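Propionate kinase (Francisella tularensis subsp. tularensis, PDB 3KHY) probably catalyses the reversible transfer of a phosphate group from ATP to acetate or propionate, with magnesium as cofactor, and works as a homodimer. Local coordinates at residues S12-A17 and K60-M65; K41-F44 and I50-Y53; I82-V87 and R126-I131; E105-C110 and A120-I125; H174-K179 and E373-Q378. One frame throughout, in Å; residues are numbered along the deposited sequence.

Contact 1 (S12-A17 and K60-M65); sequences SSVKFA and KDVFEM
The aromatic ring of Phe63, on helix 59-72, is met by one methyl of Val14, on strand 14-20. The methyl arrives obliquely, with Val14 CG2 4.4 Å from Phe63 CE2, toward the end of the ring remote from CB. A second ring also belongs to this core: Phe127 lies against Phe63 with the planes inclined at about 30°. Cys128 and Ile131, from the same helix as Phe127, also touch the Phe63 side chain, as do Leu7 and Cys9 of strand 3-9.

The same Val14 methyl serves the other helix residue, for Val14 CG2 is also 4.4 Å from Val62 CG1. Val14 therefore sets a single branch between two consecutive helix side chains. Its chi1 of 178° puts CG1 anti to the backbone N, and CG2, the branch beside that N, is the one turned to the helix. The two segments share no hydrogen bond, and at such distances the contact is a light one, made by dispersion and by the exclusion of water. Valine suits both places: it is compact and branched at CB, which favours a strand at position 14, and on the helix its two methyls give a small apolar surface facing the strand.

Along the strand the side chains alternate. Lys15, a predicted ATP-binding residue, points to the other face of the sheet and pairs with Glu373, whereas Val14 and Phe16 face the helix layer. Ile35 touches both Val14 and Val62, and helix 59-72 thus packs on the sheet beside helix 118-131.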
# COMPACT_ATOMS: atom_id res chain seq x y z
N SER A 12 8.22 -18.25 23.98
CA SER A 12 9.38 -18.55 24.81
C SER A 12 9.70 -17.44 25.82
O SER A 12 10.80 -17.38 26.36
CB SER A 12 10.61 -18.84 23.94
OG SER A 12 10.96 -17.72 23.15
N SER A 13 8.73 -16.56 26.08
CA SER A 13 8.96 -15.40 26.92
C SER A 13 7.70 -14.90 27.60
O SER A 13 6.59 -15.07 27.08
CB SER A 13 9.55 -14.27 26.08
OG SER A 13 8.56 -13.71 25.25
N VAL A 14 7.87 -14.28 28.76
CA VAL A 14 6.78 -13.60 29.45
C VAL A 14 7.23 -12.21 29.85
O VAL A 14 8.15 -12.05 30.66
CB VAL A 14 6.32 -14.35 30.72
CG1 VAL A 14 5.20 -13.57 31.41
CG2 VAL A 14 5.85 -15.76 30.37
N LYS A 15 6.60 -11.19 29.28
CA LYS A 15 6.87 -9.83 29.69
C LYS A 15 5.84 -9.46 30.74
O LYS A 15 4.66 -9.74 30.56
CB LYS A 15 6.75 -8.90 28.49
CG LYS A 15 6.88 -7.44 28.84
CD LYS A 15 6.53 -6.58 27.65
CE LYS A 15 6.52 -5.11 28.03
NZ LYS A 15 6.30 -4.27 26.83
N PHE A 16 6.26 -8.87 31.85
CA PHE A 16 5.31 -8.55 32.91
C PHE A 16 5.50 -7.19 33.56
O PHE A 16 6.59 -6.62 33.54
CB PHE A 16 5.29 -9.66 33.98
CG PHE A 16 6.62 -9.88 34.65
CD1 PHE A 16 6.98 -9.13 35.76
CD2 PHE A 16 7.49 -10.85 34.19
CE1 PHE A 16 8.19 -9.34 36.39
CE2 PHE A 16 8.70 -11.06 34.81
CZ PHE A 16 9.05 -10.30 35.91
N ALA A 17 4.43 -6.67 34.15
CA ALA A 17 4.49 -5.42 34.89
C ALA A 17 3.43 -5.41 35.97
O ALA A 17 2.33 -5.94 35.79
CB ALA A 17 4.31 -4.23 33.96
N LYS A 60 6.05 -23.19 33.30
CA LYS A 60 5.44 -23.28 34.62
C LYS A 60 6.41 -22.82 35.72
O LYS A 60 6.00 -22.15 36.67
CB LYS A 60 4.95 -24.70 34.91
CG LYS A 60 4.21 -24.82 36.23
CD LYS A 60 3.99 -26.27 36.64
CE LYS A 60 3.35 -26.37 38.02
NZ LYS A 60 3.31 -27.77 38.54
N ASP A 61 7.68 -23.19 35.59
CA ASP A 61 8.71 -22.74 36.53
C ASP A 61 8.82 -21.21 36.53
O ASP A 61 8.98 -20.59 37.58
CB ASP A 61 10.07 -23.35 36.17
CG ASP A 61 10.10 -24.86 36.35
OD1 ASP A 61 9.27 -25.38 37.13
OD2 ASP A 61 10.95 -25.51 35.72
N VAL A 62 8.74 -20.62 35.35
CA VAL A 62 8.77 -19.17 35.23
C VAL A 62 7.63 -18.55 36.05
O VAL A 62 7.85 -17.64 36.83
CB VAL A 62 8.65 -18.73 33.77
CG1 VAL A 62 8.42 -17.23 33.69
CG2 VAL A 62 9.90 -19.12 33.02
N PHE A 63 6.43 -19.08 35.87
CA PHE A 63 5.27 -18.54 36.58
C PHE A 63 5.37 -18.69 38.10
O PHE A 63 4.95 -17.80 38.84
CB PHE A 63 3.97 -19.14 36.06
CG PHE A 63 3.37 -18.36 34.93
CD1 PHE A 63 2.75 -17.15 35.16
CD2 PHE A 63 3.44 -18.83 33.62
CE1 PHE A 63 2.20 -16.41 34.13
CE2 PHE A 63 2.90 -18.10 32.58
CZ PHE A 63 2.28 -16.89 32.83
N GLU A 64 5.90 -19.82 38.55
CA GLU A 64 6.06 -20.03 39.99
C GLU A 64 7.11 -19.07 40.54
O GLU A 64 6.99 -18.59 41.66
CB GLU A 64 6.46 -21.47 40.29
CG GLU A 64 5.35 -22.49 40.10
CD GLU A 64 5.69 -23.84 40.69
OE1 GLU A 64 6.64 -23.91 41.50
OE2 GLU A 64 5.02 -24.84 40.34
N MSE A 65 8.13 -18.80 39.74
CA MSE A 65 9.15 -17.84 40.15
C MSE A 65 8.55 -16.44 40.22
O MSE A 65 8.84 -15.67 41.13
CB MSE A 65 10.34 -17.87 39.20
CG MSE A 65 11.35 -16.76 39.47
SE MSE A 65 13.00 -16.98 38.45
CE MSE A 65 13.94 -18.27 39.61

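Contact 2 (K41-F44 and I50-Y53); sequences KVVF and IVKY
Four backbone hydrogen bonds join Val42 to Lys52 and Phe44 to Ile50, both hydrogen-bonded antiparallel pairs. Val42 N reaches Lys52 O at 2.8 Å, and Lys52 N returns to Val42 O in a nearly straight bond, 175° at the hydrogen. Between the two pairs, Val43 faces Val51 in a non-hydrogen-bonded pair, their CG2 methyls 4.3 Å apart; branching at CB makes valine suited to extended strands.

On the same face Lys41 and Tyr53 run side by side, and Lys41 CB lies 3.8 Å from Tyr53 CD1. The lysine's chi1 of 62° sets CG between the backbone N and the carbonyl carbon, and the extended chain beyond it carries CD to Tyr53 CE1, 3.9 Å away. On the other face Lys52 CD meets Phe44 CE2 obliquely at 3.8 Å.

Further out, Phe69 stacks on the Phe44 ring, while Met65 of helix 59-72 touches Val42, Phe44 and Lys52. Backbone bonds from Lys41 to Glu33 and from Val43 to Leu31 continue the sheet beyond this beta hairpin.

Paired amides satisfy one another, and each face mixes apolar side chains with a lysine whose carbons meet an aromatic ring; the Lys41 ammonium has a long, weak ion pair with Glu33.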
# COMPACT_ATOMS: atom_id res chain seq x y z
N LYS A 41 16.04 -17.28 31.75
CA LYS A 41 16.29 -16.31 32.82
C LYS A 41 15.12 -15.34 32.99
O LYS A 41 14.38 -15.07 32.05
CB LYS A 41 17.56 -15.51 32.54
CG LYS A 41 17.47 -14.69 31.27
CD LYS A 41 18.60 -13.68 31.17
CE LYS A 41 18.48 -12.89 29.88
NZ LYS A 41 19.55 -11.86 29.76
N VAL A 42 14.96 -14.83 34.20
CA VAL A 42 13.93 -13.83 34.45
C VAL A 42 14.58 -12.56 34.99
O VAL A 42 15.33 -12.60 35.97
CB VAL A 42 12.90 -14.34 35.46
CG1 VAL A 42 11.71 -13.38 35.53
CG2 VAL A 42 12.45 -15.75 35.08
N VAL A 43 14.33 -11.44 34.32
CA VAL A 43 14.78 -10.15 34.81
C VAL A 43 13.66 -9.47 35.59
O VAL A 43 12.52 -9.45 35.16
CB VAL A 43 15.21 -9.22 33.67
CG1 VAL A 43 15.81 -7.93 34.24
CG2 VAL A 43 16.21 -9.91 32.75
N PHE A 44 14.00 -8.94 36.76
CA PHE A 44 13.06 -8.19 37.57
C PHE A 44 13.64 -6.80 37.76
O PHE A 44 14.79 -6.64 38.19
CB PHE A 44 12.92 -8.81 38.95
CG PHE A 44 12.27 -10.18 38.95
CD1 PHE A 44 10.90 -10.31 39.08
CD2 PHE A 44 13.05 -11.32 38.90
CE1 PHE A 44 10.32 -11.56 39.11
CE2 PHE A 44 12.47 -12.57 38.94
CZ PHE A 44 11.11 -12.70 39.04
N ILE A 50 17.42 -7.09 38.96
CA ILE A 50 17.85 -8.39 39.44
C ILE A 50 17.65 -9.41 38.32
O ILE A 50 16.57 -9.47 37.72
CB ILE A 50 17.07 -8.82 40.68
CG1 ILE A 50 17.38 -7.89 41.85
CG2 ILE A 50 17.42 -10.25 41.07
CD1 ILE A 50 16.66 -8.26 43.13
N VAL A 51 18.67 -10.20 38.03
CA VAL A 51 18.56 -11.22 36.99
C VAL A 51 18.66 -12.61 37.60
O VAL A 51 19.65 -12.94 38.23
CB VAL A 51 19.64 -11.08 35.91
CG1 VAL A 51 19.46 -12.14 34.83
CG2 VAL A 51 19.61 -9.68 35.30
N LYS A 52 17.62 -13.42 37.41
CA LYS A 52 17.61 -14.74 38.01
C LYS A 52 17.67 -15.78 36.91
O LYS A 52 16.77 -15.86 36.07
CB LYS A 52 16.35 -14.95 38.85
CG LYS A 52 16.23 -14.00 40.03
CD LYS A 52 15.10 -14.43 40.96
CE LYS A 52 15.00 -13.51 42.17
NZ LYS A 52 13.77 -13.79 42.97
N TYR A 53 18.74 -16.56 36.90
CA TYR A 53 18.89 -17.61 35.90
C TYR A 53 18.21 -18.88 36.37
O TYR A 53 18.18 -19.17 37.56
CB TYR A 53 20.36 -17.85 35.59
CG TYR A 53 20.99 -16.67 34.89
CD1 TYR A 53 21.06 -16.61 33.50
CD2 TYR A 53 21.50 -15.60 35.61
CE1 TYR A 53 21.62 -15.53 32.86
CE2 TYR A 53 22.07 -14.51 34.98
CZ TYR A 53 22.13 -14.48 33.60
OH TYR A 53 22.70 -13.40 32.96

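Contact 3 (I82-V87 and R126-I131); sequences IGHRVV and RFCQQI
Cys128, on helix 118-131, reaches the strand 79-86 with both of its side-chain atoms. Its CB lies 4.0 Å from Ile82 CD1, the end of the isoleucine chain. One bond further, SG keeps that methyl at 4.0 Å and also approaches the imidazole of His84, with Cys128 SG 3.8 Å from His84 CE1. The sulfur stands at the ring's edge, near its plane: it is 4.8 Å from the ring centroid and 77° off the ring normal. This is an edge-on sulfur-aromatic contact, in which the polarisable sulfur faces the ring's rim. Chi1 of -76° places SG anti to the carbonyl carbon, and from there it touches both strand side chains.

Ile82 and His84 are two residues apart, so both project from the same face of the strand toward the helix, while Gly83 between them has no side chain to offer the opposite face. Isoleucine supplies a long apolar arm to span the distance from sheet to helix. Cysteine answers it with a small side chain, suited to a place where helix and sheet are close. The histidine is buried but not without a polar partner, since NE2 makes a weak hydrogen bond to Gln137.

Strand 79-86 runs between strands 3-9 and 137-141, parallel to both, and Leu7 from the first touches Ile82, His84 and Cys128 alike. Cys128 also touches Gln137 of strand 137-141, so the cysteine lies where helix 118-131 meets the central sheet, with helix 59-72 alongside.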
# COMPACT_ATOMS: atom_id res chain seq x y z
N ILE A 82 -5.63 -9.67 36.50
CA ILE A 82 -4.56 -9.89 35.53
C ILE A 82 -5.01 -9.45 34.14
O ILE A 82 -6.06 -9.88 33.65
CB ILE A 82 -4.15 -11.37 35.48
CG1 ILE A 82 -3.73 -11.85 36.87
CG2 ILE A 82 -3.02 -11.58 34.48
CD1 ILE A 82 -3.52 -13.34 36.94
N GLY A 83 -4.23 -8.59 33.49
CA GLY A 83 -4.52 -8.17 32.13
C GLY A 83 -3.55 -8.77 31.14
O GLY A 83 -2.34 -8.68 31.34
N HIS A 84 -4.08 -9.39 30.09
CA HIS A 84 -3.27 -10.06 29.08
C HIS A 84 -3.32 -9.31 27.78
O HIS A 84 -4.40 -9.00 27.27
CB HIS A 84 -3.81 -11.47 28.81
CG HIS A 84 -3.76 -12.38 30.00
ND1 HIS A 84 -2.73 -13.27 30.22
CD2 HIS A 84 -4.63 -12.55 31.03
CE1 HIS A 84 -2.96 -13.94 31.33
NE2 HIS A 84 -4.10 -13.52 31.84
N ARG A 85 -2.15 -9.03 27.22
CA ARG A 85 -2.08 -8.56 25.84
C ARG A 85 -2.44 -9.73 24.94
O ARG A 85 -1.98 -10.85 25.16
CB ARG A 85 -0.66 -8.08 25.51
CG ARG A 85 -0.53 -7.42 24.15
CD ARG A 85 0.88 -6.85 23.96
NE ARG A 85 0.91 -5.86 22.89
CZ ARG A 85 1.13 -4.56 23.09
NH1 ARG A 85 1.36 -4.10 24.32
NH2 ARG A 85 1.14 -3.72 22.06
N VAL A 86 -3.29 -9.47 23.96
CA VAL A 86 -3.57 -10.42 22.90
C VAL A 86 -3.38 -9.70 21.58
O VAL A 86 -4.02 -8.69 21.33
CB VAL A 86 -5.00 -10.99 23.02
CG1 VAL A 86 -5.32 -11.86 21.81
CG2 VAL A 86 -5.14 -11.79 24.31
N VAL A 87 -2.50 -10.23 20.73
CA VAL A 87 -2.14 -9.52 19.50
C VAL A 87 -3.26 -9.44 18.47
O VAL A 87 -3.39 -8.43 17.78
CB VAL A 87 -0.83 -10.09 18.87
CG1 VAL A 87 0.33 -9.99 19.87
CG2 VAL A 87 -1.02 -11.53 18.44
N ARG A 126 -4.23 -19.83 30.77
CA ARG A 126 -4.48 -21.08 31.50
C ARG A 126 -3.53 -21.26 32.68
O ARG A 126 -3.95 -21.66 33.76
CB ARG A 126 -4.44 -22.28 30.55
CG ARG A 126 -5.69 -22.38 29.67
CD ARG A 126 -5.46 -23.25 28.45
NE ARG A 126 -6.65 -23.33 27.61
CZ ARG A 126 -6.68 -23.94 26.43
NH1 ARG A 126 -5.58 -24.52 25.95
NH2 ARG A 126 -7.81 -23.97 25.72
N PHE A 127 -2.26 -20.96 32.48
CA PHE A 127 -1.31 -20.96 33.58
C PHE A 127 -1.82 -20.06 34.70
O PHE A 127 -1.77 -20.42 35.87
CB PHE A 127 0.08 -20.49 33.13
CG PHE A 127 0.90 -21.56 32.46
CD1 PHE A 127 1.20 -22.73 33.12
CD2 PHE A 127 1.39 -21.38 31.18
CE1 PHE A 127 1.96 -23.72 32.51
CE2 PHE A 127 2.15 -22.35 30.56
CZ PHE A 127 2.43 -23.53 31.23
N CYS A 128 -2.34 -18.90 34.33
CA CYS A 128 -2.83 -17.94 35.32
C CYS A 128 -4.07 -18.44 36.04
O CYS A 128 -4.27 -18.15 37.21
CB CYS A 128 -3.08 -16.57 34.68
SG CYS A 128 -1.57 -15.64 34.37
N GLN A 129 -4.92 -19.19 35.33
CA GLN A 129 -6.09 -19.79 35.95
C GLN A 129 -5.68 -20.79 37.03
O GLN A 129 -6.33 -20.91 38.06
CB GLN A 129 -6.99 -20.46 34.91
CG GLN A 129 -7.67 -19.49 33.96
CD GLN A 129 -8.62 -20.18 33.00
OE1 GLN A 129 -8.39 -21.32 32.58
NE2 GLN A 129 -9.70 -19.49 32.64
N GLN A 130 -4.59 -21.51 36.78
CA GLN A 130 -4.08 -22.49 37.72
C GLN A 130 -3.40 -21.84 38.92
O GLN A 130 -3.62 -22.22 40.07
CB GLN A 130 -3.06 -23.40 37.04
CG GLN A 130 -3.62 -24.27 35.93
CD GLN A 130 -2.59 -25.26 35.42
OE1 GLN A 130 -1.41 -24.92 35.25
NE2 GLN A 130 -3.02 -26.49 35.17
N ILE A 131 -2.57 -20.85 38.63
CA ILE A 131 -1.66 -20.27 39.60
C ILE A 131 -2.26 -19.11 40.39
O ILE A 131 -1.96 -18.94 41.57
CB ILE A 131 -0.35 -19.84 38.91
CG1 ILE A 131 0.32 -21.06 38.28
CG2 ILE A 131 0.58 -19.14 39.89
CD1 ILE A 131 1.60 -20.76 37.57

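Contact 4 (E105-C110 and A120-I125); sequences EKIKAC and AHIEGI
Ile107 and Ile122 share the same first torsion, with chi1 of -67° and -73°: in each, CG1 is anti to the carbonyl carbon and CG2 anti to the backbone N. The result is a helix-helix contact in which the isoleucines lie alongside, pointing opposite ways, joining helix 101-109 to helix 118-131 on the face of an alpha/beta domain of the acetokinase family. Ile107 offers its CG2 branch, 3.7 Å from Ile122 CG1, and the same methyl is 3.8 Å from Ile122 CD1.

The tip of Ile122 continues across to the helix backbone, where its CD1 meets Lys108 CA at 3.7 Å. The ethyl arm of Ile122, CG1 and CD1, gives the reach to this facing backbone, while the CG2 branch stays beside CB. Ile107 also touches Ala139 and Phe141 of strand 137-141, which places it between helix and sheet.

Lys108 is exposed and borders the apolar contact with its CB. Its chain bends at chi3 (-80°) and chi4, folding its end back beside the isoleucine. Its ammonium is near the guanidinium of Arg126, a pair of like charges, and Lys108 NZ comes 4.1 Å from Ile122 CD1.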
# COMPACT_ATOMS: atom_id res chain seq x y z
N GLU A 105 -13.17 -19.10 23.71
CA GLU A 105 -13.52 -19.75 22.45
C GLU A 105 -13.24 -18.81 21.28
O GLU A 105 -12.65 -19.21 20.27
CB GLU A 105 -14.99 -20.18 22.43
CG GLU A 105 -15.32 -21.34 23.36
CD GLU A 105 -16.79 -21.75 23.31
OE1 GLU A 105 -17.50 -21.31 22.38
OE2 GLU A 105 -17.22 -22.52 24.19
N LYS A 106 -13.66 -17.56 21.42
CA LYS A 106 -13.47 -16.56 20.37
C LYS A 106 -11.99 -16.28 20.11
O LYS A 106 -11.56 -16.22 18.96
CB LYS A 106 -14.18 -15.26 20.75
CG LYS A 106 -15.69 -15.37 20.77
CD LYS A 106 -16.29 -14.03 21.15
CE LYS A 106 -17.80 -14.10 21.29
NZ LYS A 106 -18.33 -12.80 21.78
N ILE A 107 -11.22 -16.10 21.17
CA ILE A 107 -9.78 -15.93 21.03
C ILE A 107 -9.17 -17.10 20.28
O ILE A 107 -8.32 -16.93 19.40
CB ILE A 107 -9.08 -15.80 22.40
CG1 ILE A 107 -9.52 -14.50 23.09
CG2 ILE A 107 -7.57 -15.82 22.23
CD1 ILE A 107 -8.99 -14.34 24.49
N LYS A 108 -9.62 -18.31 20.61
CA LYS A 108 -9.11 -19.50 19.95
C LYS A 108 -9.43 -19.49 18.45
O LYS A 108 -8.66 -19.99 17.64
CB LYS A 108 -9.69 -20.76 20.62
CG LYS A 108 -9.39 -22.06 19.88
CD LYS A 108 -9.97 -23.27 20.62
CE LYS A 108 -9.08 -23.71 21.78
NZ LYS A 108 -8.98 -22.71 22.89
N ALA A 109 -10.56 -18.90 18.08
CA ALA A 109 -10.96 -18.85 16.68
C ALA A 109 -10.09 -17.88 15.88
O ALA A 109 -10.11 -17.90 14.65
CB ALA A 109 -12.43 -18.50 16.55
N CYS A 110 -9.32 -17.05 16.58
CA CYS A 110 -8.45 -16.05 15.95
C CYS A 110 -7.03 -16.58 15.74
O CYS A 110 -6.16 -15.86 15.27
CB CYS A 110 -8.40 -14.78 16.80
SG CYS A 110 -9.95 -13.85 16.87
N ALA A 120 0.05 -19.01 22.47
CA ALA A 120 0.82 -18.67 23.66
C ALA A 120 0.04 -17.75 24.61
O ALA A 120 0.13 -17.88 25.83
CB ALA A 120 2.16 -18.04 23.28
N HIS A 121 -0.72 -16.81 24.04
CA HIS A 121 -1.62 -15.99 24.84
C HIS A 121 -2.61 -16.87 25.62
O HIS A 121 -2.83 -16.68 26.81
CB HIS A 121 -2.44 -15.04 23.96
CG HIS A 121 -1.63 -14.00 23.24
ND1 HIS A 121 -0.53 -13.38 23.79
CD2 HIS A 121 -1.81 -13.43 22.02
CE1 HIS A 121 -0.05 -12.49 22.94
NE2 HIS A 121 -0.81 -12.50 21.85
N ILE A 122 -3.22 -17.83 24.93
CA ILE A 122 -4.19 -18.71 25.57
C ILE A 122 -3.54 -19.55 26.67
O ILE A 122 -4.05 -19.61 27.79
CB ILE A 122 -4.89 -19.61 24.53
CG1 ILE A 122 -5.87 -18.77 23.71
CG2 ILE A 122 -5.60 -20.77 25.21
CD1 ILE A 122 -6.41 -19.48 22.49
N GLU A 123 -2.41 -20.16 26.37
CA GLU A 123 -1.68 -20.96 27.36
C GLU A 123 -1.33 -20.15 28.60
O GLU A 123 -1.44 -20.65 29.72
CB GLU A 123 -0.42 -21.57 26.75
CG GLU A 123 -0.72 -22.77 25.87
CD GLU A 123 0.25 -22.88 24.71
OE1 GLU A 123 1.30 -22.21 24.75
OE2 GLU A 123 -0.06 -23.62 23.75
N GLY A 124 -0.88 -18.92 28.39
CA GLY A 124 -0.54 -18.03 29.49
C GLY A 124 -1.75 -17.80 30.38
O GLY A 124 -1.64 -17.80 31.61
N ILE A 125 -2.90 -17.61 29.76
CA ILE A 125 -4.15 -17.42 30.48
C ILE A 125 -4.46 -18.64 31.34
O ILE A 125 -4.88 -18.52 32.49
CB ILE A 125 -5.31 -17.12 29.49
CG1 ILE A 125 -5.12 -15.73 28.87
CG2 ILE A 125 -6.66 -17.22 30.19
CD1 ILE A 125 -6.12 -15.40 27.79

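Contact 5 (H174-K179 and E373-Q378); sequences HGTSHK and ELMIAQ
Met375, modelled as selenomethionine, meets Thr176 and Lys179, residues one helical turn apart on the opposing helix. Its chain begins with CG anti to the backbone N (chi1 -175°) and then bends at chi2, 67°, which turns the selenium toward Lys179. The first carbons pack on the threonine: Thr176 CG2 is 3.4 Å from Met375 CG and 3.6 Å from Met375 CB, a tight fit. It is the methyl branch of Thr176 that faces the contact, also reaching Ile376 CG1 at 4.2 Å. A threonine can thus give carbon to the core while its hydroxyl is turned elsewhere.

Lys179 runs roughly perpendicular to the flexible, unbranched methionine. The methyl of Met375 lies implausibly close to the Lys179 chain and its amine, so its exact position is doubtful. The polar end of Lys179 has a clear partner in Glu379, one turn further along the helix of Met375, with which it forms a salt bridge.

The short helical segments cross at 87°, their axes 9.4 Å apart. His174, the N-cap residue, is a predicted transition-state stabiliser, and Asp142, the predicted proton donor/acceptor, lies near Thr176. The contact thus lies beside the predicted active site of an acetokinase-family enzyme, a member of the actin-like ATPase (ASKHA) superfamily.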
# COMPACT_ATOMS: atom_id res chain seq x y z
N HIS A 174 -0.86 -2.28 16.96
CA HIS A 174 -0.48 -1.20 17.88
C HIS A 174 -1.72 -0.50 18.44
O HIS A 174 -1.64 0.64 18.89
CB HIS A 174 0.40 -0.15 17.19
CG HIS A 174 1.82 -0.58 16.98
ND1 HIS A 174 2.60 -0.07 15.96
CD2 HIS A 174 2.60 -1.46 17.65
CE1 HIS A 174 3.80 -0.62 16.02
NE2 HIS A 174 3.83 -1.47 17.04
N GLY A 175 -2.86 -1.17 18.41
CA GLY A 175 -4.12 -0.55 18.80
C GLY A 175 -4.12 0.02 20.21
O GLY A 175 -4.67 1.09 20.45
N THR A 176 -3.48 -0.68 21.14
CA THR A 176 -3.45 -0.24 22.52
C THR A 176 -2.60 1.03 22.68
O THR A 176 -2.92 1.89 23.49
CB THR A 176 -2.97 -1.38 23.45
OG1 THR A 176 -3.91 -2.46 23.36
CG2 THR A 176 -2.88 -0.91 24.89
N SER A 177 -1.55 1.16 21.88
CA SER A 177 -0.73 2.37 21.92
C SER A 177 -1.46 3.55 21.25
O SER A 177 -1.48 4.65 21.79
CB SER A 177 0.63 2.12 21.29
OG SER A 177 1.38 3.32 21.16
N HIS A 178 -2.06 3.31 20.08
CA HIS A 178 -2.83 4.36 19.42
C HIS A 178 -3.99 4.87 20.27
O HIS A 178 -4.26 6.07 20.32
CB HIS A 178 -3.32 3.90 18.04
CG HIS A 178 -2.21 3.75 17.05
ND1 HIS A 178 -1.46 4.82 16.63
CD2 HIS A 178 -1.72 2.66 16.41
CE1 HIS A 178 -0.54 4.40 15.77
NE2 HIS A 178 -0.67 3.10 15.63
N LYS A 179 -4.64 3.97 20.98
CA LYS A 179 -5.72 4.36 21.89
C LYS A 179 -5.21 5.19 23.08
O LYS A 179 -5.72 6.27 23.36
CB LYS A 179 -6.45 3.12 22.40
CG LYS A 179 -7.72 3.44 23.19
CD LYS A 179 -8.53 2.18 23.44
CE LYS A 179 -9.92 2.51 24.01
NZ LYS A 179 -9.88 2.44 25.48
N GLU A 373 1.37 -0.79 28.73
CA GLU A 373 1.15 -1.60 29.93
C GLU A 373 0.16 -0.89 30.85
O GLU A 373 -0.73 -1.53 31.41
CB GLU A 373 2.47 -1.88 30.67
CG GLU A 373 3.56 -2.54 29.82
CD GLU A 373 4.22 -1.56 28.83
OE1 GLU A 373 4.08 -0.32 28.98
OE2 GLU A 373 4.89 -2.03 27.89
N LEU A 374 0.30 0.42 31.00
CA LEU A 374 -0.67 1.20 31.77
C LEU A 374 -2.06 1.13 31.14
O LEU A 374 -3.07 1.02 31.85
CB LEU A 374 -0.22 2.66 31.90
CG LEU A 374 -1.16 3.62 32.64
CD1 LEU A 374 -1.47 3.12 34.04
CD2 LEU A 374 -0.54 5.02 32.71
N MSE A 375 -2.12 1.19 29.81
CA MSE A 375 -3.40 1.14 29.13
C MSE A 375 -4.09 -0.20 29.39
O MSE A 375 -5.29 -0.26 29.61
CB MSE A 375 -3.21 1.34 27.62
CG MSE A 375 -4.51 1.41 26.84
SE MSE A 375 -5.57 3.02 27.27
CE MSE A 375 -7.20 2.54 26.36
N ILE A 376 -3.31 -1.28 29.33
CA ILE A 376 -3.86 -2.59 29.60
C ILE A 376 -4.37 -2.65 31.05
O ILE A 376 -5.42 -3.22 31.32
CB ILE A 376 -2.82 -3.69 29.35
CG1 ILE A 376 -2.62 -3.89 27.84
CG2 ILE A 376 -3.23 -5.00 30.00
CD1 ILE A 376 -1.44 -4.81 27.52
N ALA A 377 -3.62 -2.05 31.98
CA ALA A 377 -4.04 -2.02 33.38
C ALA A 377 -5.33 -1.22 33.56
O ALA A 377 -6.20 -1.61 34.33
CB ALA A 377 -2.94 -1.45 34.27
N GLN A 378 -5.46 -0.12 32.83
CA GLN A 378 -6.67 0.70 32.89
C GLN A 378 -7.88 -0.01 32.28
O GLN A 378 -8.99 0.07 32.82
CB GLN A 378 -6.45 2.05 32.21
CG GLN A 378 -5.47 2.96 32.93
CD GLN A 378 -5.12 4.18 32.12
OE1 GLN A 378 -5.36 4.23 30.91
NE2 GLN A 378 -4.54 5.18 32.77

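How the contacts relate
Contacts 1, 2 and 3 all reach the eight-stranded mixed sheet. Contact 2, the hairpin at its outer edge, lies about 10 Å from contact 1 between centres and falls between that contact's two segments along the chain. The centres of contacts 1 and 3 are about 11 Å apart, and the two meet where helices 59-72 and 118-131 pack together. Contact 4 comes within the span of contact 3 and shares helix 118-131 with it, their centres about 9 Å apart. Contact 5 joins distant parts of the sequence, yet touches contact 3 through Arg85 and Ile376 and contact 1 through the Lys15-Glu373 salt bridge. Contacts 1 to 4 thus belong to the eight-stranded sheet and its helices, which contact 5 joins to predicted catalytic residues.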